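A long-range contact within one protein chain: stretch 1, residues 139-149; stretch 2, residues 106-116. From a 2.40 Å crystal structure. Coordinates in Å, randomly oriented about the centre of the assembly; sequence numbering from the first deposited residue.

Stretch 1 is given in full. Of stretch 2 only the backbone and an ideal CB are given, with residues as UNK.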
# COMPACT_ATOMS: atom_id res chain seq x y z
N ASN A 139 -8.63 -3.96 -18.96
CA ASN A 139 -7.48 -3.68 -19.82
C ASN A 139 -6.50 -2.73 -19.16
O ASN A 139 -6.09 -1.73 -19.75
CB ASN A 139 -7.96 -3.09 -21.15
CG ASN A 139 -8.78 -4.09 -21.95
OD1 ASN A 139 -8.23 -5.04 -22.51
ND2 ASN A 139 -10.10 -3.90 -21.98
N CYS A 140 -6.11 -3.07 -17.94
CA CYS A 140 -5.18 -2.25 -17.17
C CYS A 140 -3.73 -2.36 -17.63
O CYS A 140 -3.28 -3.41 -18.12
CB CYS A 140 -5.28 -2.60 -15.69
SG CYS A 140 -6.87 -2.14 -14.97
N ASP A 141 -3.01 -1.26 -17.47
CA ASP A 141 -1.61 -1.21 -17.87
C ASP A 141 -0.67 -1.55 -16.73
O ASP A 141 0.41 -2.12 -16.94
CB ASP A 141 -1.31 0.18 -18.43
CG ASP A 141 -2.06 0.47 -19.71
OD1 ASP A 141 -1.71 -0.14 -20.75
OD2 ASP A 141 -3.01 1.28 -19.68
N LEU A 142 -1.07 -1.21 -15.51
CA LEU A 142 -0.23 -1.48 -14.36
C LEU A 142 -1.02 -1.81 -13.11
O LEU A 142 -2.17 -1.39 -12.94
CB LEU A 142 0.67 -0.27 -14.09
CG LEU A 142 1.54 -0.28 -12.83
CD1 LEU A 142 2.60 -1.37 -12.92
CD2 LEU A 142 2.17 1.11 -12.67
N LEU A 143 -0.40 -2.59 -12.23
CA LEU A 143 -1.01 -2.96 -10.96
C LEU A 143 -0.07 -2.54 -9.86
O LEU A 143 1.09 -2.93 -9.85
CB LEU A 143 -1.23 -4.47 -10.87
CG LEU A 143 -1.62 -5.00 -9.48
CD1 LEU A 143 -2.96 -4.41 -9.06
CD2 LEU A 143 -1.70 -6.51 -9.50
N ILE A 144 -0.55 -1.71 -8.96
CA ILE A 144 0.25 -1.28 -7.82
C ILE A 144 -0.42 -2.01 -6.66
O ILE A 144 -1.64 -1.91 -6.48
CB ILE A 144 0.16 0.23 -7.61
CG1 ILE A 144 0.60 0.94 -8.88
CG2 ILE A 144 1.06 0.65 -6.44
CD1 ILE A 144 0.78 2.42 -8.71
N HIS A 145 0.36 -2.77 -5.91
CA HIS A 145 -0.19 -3.53 -4.79
C HIS A 145 0.76 -3.56 -3.60
O HIS A 145 1.77 -2.87 -3.58
CB HIS A 145 -0.46 -4.96 -5.24
CG HIS A 145 0.79 -5.72 -5.57
ND1 HIS A 145 1.71 -6.09 -4.61
CD2 HIS A 145 1.31 -6.10 -6.76
CE1 HIS A 145 2.74 -6.66 -5.20
NE2 HIS A 145 2.53 -6.68 -6.50
N GLY A 146 0.40 -4.36 -2.61
CA GLY A 146 1.23 -4.52 -1.43
C GLY A 146 1.20 -6.00 -1.05
O GLY A 146 1.50 -6.87 -1.87
N HIS A 147 0.87 -6.27 0.21
CA HIS A 147 0.74 -7.63 0.69
C HIS A 147 2.00 -8.51 0.77
O HIS A 147 2.20 -9.20 1.77
CB HIS A 147 -0.34 -8.35 -0.12
CG HIS A 147 -0.72 -9.69 0.42
ND1 HIS A 147 -0.12 -10.86 0.01
CD2 HIS A 147 -1.62 -10.03 1.37
CE1 HIS A 147 -0.63 -11.87 0.68
NE2 HIS A 147 -1.55 -11.40 1.51
N VAL A 148 2.85 -8.51 -0.26
CA VAL A 148 4.05 -9.35 -0.23
C VAL A 148 5.23 -8.70 0.49
O VAL A 148 5.79 -7.71 0.02
CB VAL A 148 4.52 -9.74 -1.65
CG1 VAL A 148 5.64 -10.77 -1.55
CG2 VAL A 148 3.34 -10.28 -2.45
N HIS A 149 5.61 -9.27 1.63
CA HIS A 149 6.70 -8.72 2.43
C HIS A 149 8.08 -9.01 1.90
O HIS A 149 8.28 -9.81 0.99
CB HIS A 149 6.61 -9.23 3.87
CG HIS A 149 5.30 -8.94 4.53
ND1 HIS A 149 4.69 -7.71 4.46
CD2 HIS A 149 4.49 -9.73 5.28
CE1 HIS A 149 3.55 -7.75 5.13
NE2 HIS A 149 3.41 -8.97 5.64
N UNK A 106 -2.52 8.95 -19.42
CA UNK A 106 -2.88 7.94 -20.39
C UNK A 106 -3.11 6.55 -19.84
O UNK A 106 -4.25 6.05 -19.87
CB UNK A 106 -1.79 7.87 -21.46
N UNK A 107 -2.05 5.92 -19.34
CA UNK A 107 -2.14 4.56 -18.82
C UNK A 107 -3.14 4.37 -17.68
O UNK A 107 -3.42 5.29 -16.90
CB UNK A 107 -0.76 4.12 -18.34
N UNK A 108 -3.68 3.16 -17.61
CA UNK A 108 -4.70 2.78 -16.63
C UNK A 108 -4.08 1.96 -15.50
O UNK A 108 -3.40 0.96 -15.75
CB UNK A 108 -5.82 1.99 -17.30
N UNK A 109 -4.33 2.38 -14.26
CA UNK A 109 -3.76 1.71 -13.09
C UNK A 109 -4.72 1.04 -12.10
O UNK A 109 -5.66 1.67 -11.59
CB UNK A 109 -2.94 2.74 -12.31
N UNK A 110 -4.46 -0.23 -11.83
CA UNK A 110 -5.24 -1.01 -10.89
C UNK A 110 -4.54 -0.93 -9.55
O UNK A 110 -3.34 -1.22 -9.43
CB UNK A 110 -5.41 -2.46 -11.35
N UNK A 111 -5.29 -0.53 -8.54
CA UNK A 111 -4.80 -0.42 -7.18
C UNK A 111 -5.51 -1.48 -6.36
O UNK A 111 -6.74 -1.50 -6.26
CB UNK A 111 -5.03 0.98 -6.61
N UNK A 112 -4.73 -2.38 -5.78
CA UNK A 112 -5.28 -3.43 -4.96
C UNK A 112 -4.26 -3.79 -3.89
O UNK A 112 -3.08 -3.46 -4.02
CB UNK A 112 -5.66 -4.65 -5.80
N UNK A 113 -4.70 -4.45 -2.83
CA UNK A 113 -3.77 -4.84 -1.78
C UNK A 113 -3.08 -6.13 -2.20
O UNK A 113 -1.91 -6.34 -1.91
CB UNK A 113 -4.49 -5.01 -0.44
N UNK A 114 -3.83 -6.99 -2.88
CA UNK A 114 -3.33 -8.29 -3.30
C UNK A 114 -2.63 -8.24 -4.62
O UNK A 114 -2.97 -7.45 -5.49
CB UNK A 114 -4.47 -9.30 -3.37
N UNK A 115 -1.61 -9.10 -4.79
CA UNK A 115 -0.82 -9.18 -6.03
C UNK A 115 -1.48 -10.15 -7.01
O UNK A 115 -2.46 -10.81 -6.67
CB UNK A 115 0.61 -9.62 -5.73
N UNK A 116 -0.94 -10.23 -8.22
CA UNK A 116 -1.48 -11.14 -9.21
C UNK A 116 -1.11 -12.55 -8.74
O UNK A 116 -1.89 -13.50 -8.89
CB UNK A 116 -0.94 -10.84 -10.61

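Position 106 has phi 92° and psi -67°, and its ideal CB finds nothing of stretch 1 within 5.5 Å. Positive phi favours glycine, and Gly106 is deposited.

At 107 CA-to-CB points sideways, with the ideal CB 3.9 Å from Asp141 OD2. A long polar or basic chain would suit; Lys107 is found, but its end leads away and NZ bonds elsewhere in the structure.

At 108 the backbone makes the hydrogen bonds: N donates to Asp141 OD2 (2.9 Å), while O accepts from Asp141 N (2.8 Å) and Leu142 N (3.2 Å). The ideal CB of 108 points sideways, 3.8 Å from Asp141 OD2 and 4.3 Å from Cys140 CA; a long chain that is not acidic, such as lysine, arginine or glutamine, would suit. Arg108 is deposited, extended.

Positions 109 to 111 pair in parallel with Leu142, Leu143 and Ile144; as in any strand, successive side chains alternate between the sheet faces. The ideal CB of 109, on the face of Leu142 and Ile144, is 5.2 Å from Ile144 CD1; valine, isoleucine or leucine would suit. Ile109 places CG2 3.7 Å from Ile144 CG1.

At 110, N donates to Leu142 O (2.8 Å) and O accepts from Ile144 N (2.9 Å). The ideal CB is 3.9 Å from both Leu143 CD1 and Cys140 SG, an apolar setting for a medium aliphatic. Leu110 brings CD1 to 3.5 Å from Leu143 CD1.

Position 111 returns to the face of Ile144, its ideal CB 4.5 Å from Ile144 O. A branched aliphatic could reach back, as Leu111 does: CD2 is 3.9 Å from Ile144 CB.

At 112, N donates to Ile144 O (3.2 Å). The ideal CB is 4.2 Å from Leu143 CD1, and a small residue suffices. Ser112 sends OG to a partner elsewhere in the structure.

CA-to-CB at 113 points away, with the ideal CB 5.3 Å from His147 CB; a ring that turns back could meet that imidazole. His113 does so: His147 CB sits over its face, 3.7 Å from the ring centroid, and NE2 is 3.2 Å from His147 CD2. Its O accepts from Gly146 N (3.1 Å).

At 114 CA-to-CB also points away, the ideal CB 5.3 Å from His147 CB, and a large aromatic could return. Tyr114 CD2 lies over one face of the His147 ring, 4.2 Å from His147 CD2.

At 115, phi is -87° and the ideal CB is 3.6 Å from His145 NE2. Compact apolar residues, proline included, suit. Pro115 CB lies over the His145 ring, 3.7 Å from its centroid, while CG is 3.9 Å from Val148 CG2.

At 116 the sideways CB is 4.5 Å from Leu143 CD2; small apolar residues fit, and Ala116 is deposited.

Stretch 2, residues 106-116: GKRILLSHYPA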
# COMPACT_ATOMS: atom_id res chain seq x y z
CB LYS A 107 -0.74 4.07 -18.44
CG LYS A 107 0.15 3.98 -19.68
CD LYS A 107 1.45 3.22 -19.47
CE LYS A 107 2.18 3.03 -20.80
NZ LYS A 107 3.46 2.27 -20.64
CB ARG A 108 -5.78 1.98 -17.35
CG ARG A 108 -7.11 1.97 -16.66
CD ARG A 108 -8.19 1.49 -17.61
NE ARG A 108 -9.47 1.39 -16.91
CZ ARG A 108 -10.65 1.21 -17.49
NH1 ARG A 108 -10.73 1.11 -18.81
NH2 ARG A 108 -11.74 1.12 -16.75
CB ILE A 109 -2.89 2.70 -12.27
CG1 ILE A 109 -1.91 3.44 -13.20
CG2 ILE A 109 -2.11 1.94 -11.20
CD1 ILE A 109 -1.14 4.55 -12.51
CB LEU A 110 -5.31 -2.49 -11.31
CG LEU A 110 -6.51 -3.36 -10.89
CD1 LEU A 110 -6.02 -4.76 -10.64
CD2 LEU A 110 -7.19 -2.83 -9.66
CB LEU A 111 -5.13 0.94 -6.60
CG LEU A 111 -4.73 2.18 -7.39
CD1 LEU A 111 -5.22 3.40 -6.66
CD2 LEU A 111 -3.22 2.23 -7.58
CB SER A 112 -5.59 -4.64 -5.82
OG SER A 112 -6.29 -5.61 -5.07
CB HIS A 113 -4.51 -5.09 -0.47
CG HIS A 113 -3.67 -5.73 0.58
ND1 HIS A 113 -2.67 -5.06 1.26
CD2 HIS A 113 -3.65 -7.00 1.05
CE1 HIS A 113 -2.07 -5.89 2.09
NE2 HIS A 113 -2.65 -7.08 1.99
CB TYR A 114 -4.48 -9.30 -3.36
CG TYR A 114 -5.28 -9.35 -2.07
CD1 TYR A 114 -6.22 -8.36 -1.78
CD2 TYR A 114 -5.04 -10.35 -1.12
CE1 TYR A 114 -6.90 -8.35 -0.56
CE2 TYR A 114 -5.72 -10.35 0.11
CZ TYR A 114 -6.64 -9.34 0.38
OH TYR A 114 -7.32 -9.33 1.58
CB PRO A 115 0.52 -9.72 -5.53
CG PRO A 115 0.07 -10.72 -4.49
CD PRO A 115 -1.01 -9.95 -3.74
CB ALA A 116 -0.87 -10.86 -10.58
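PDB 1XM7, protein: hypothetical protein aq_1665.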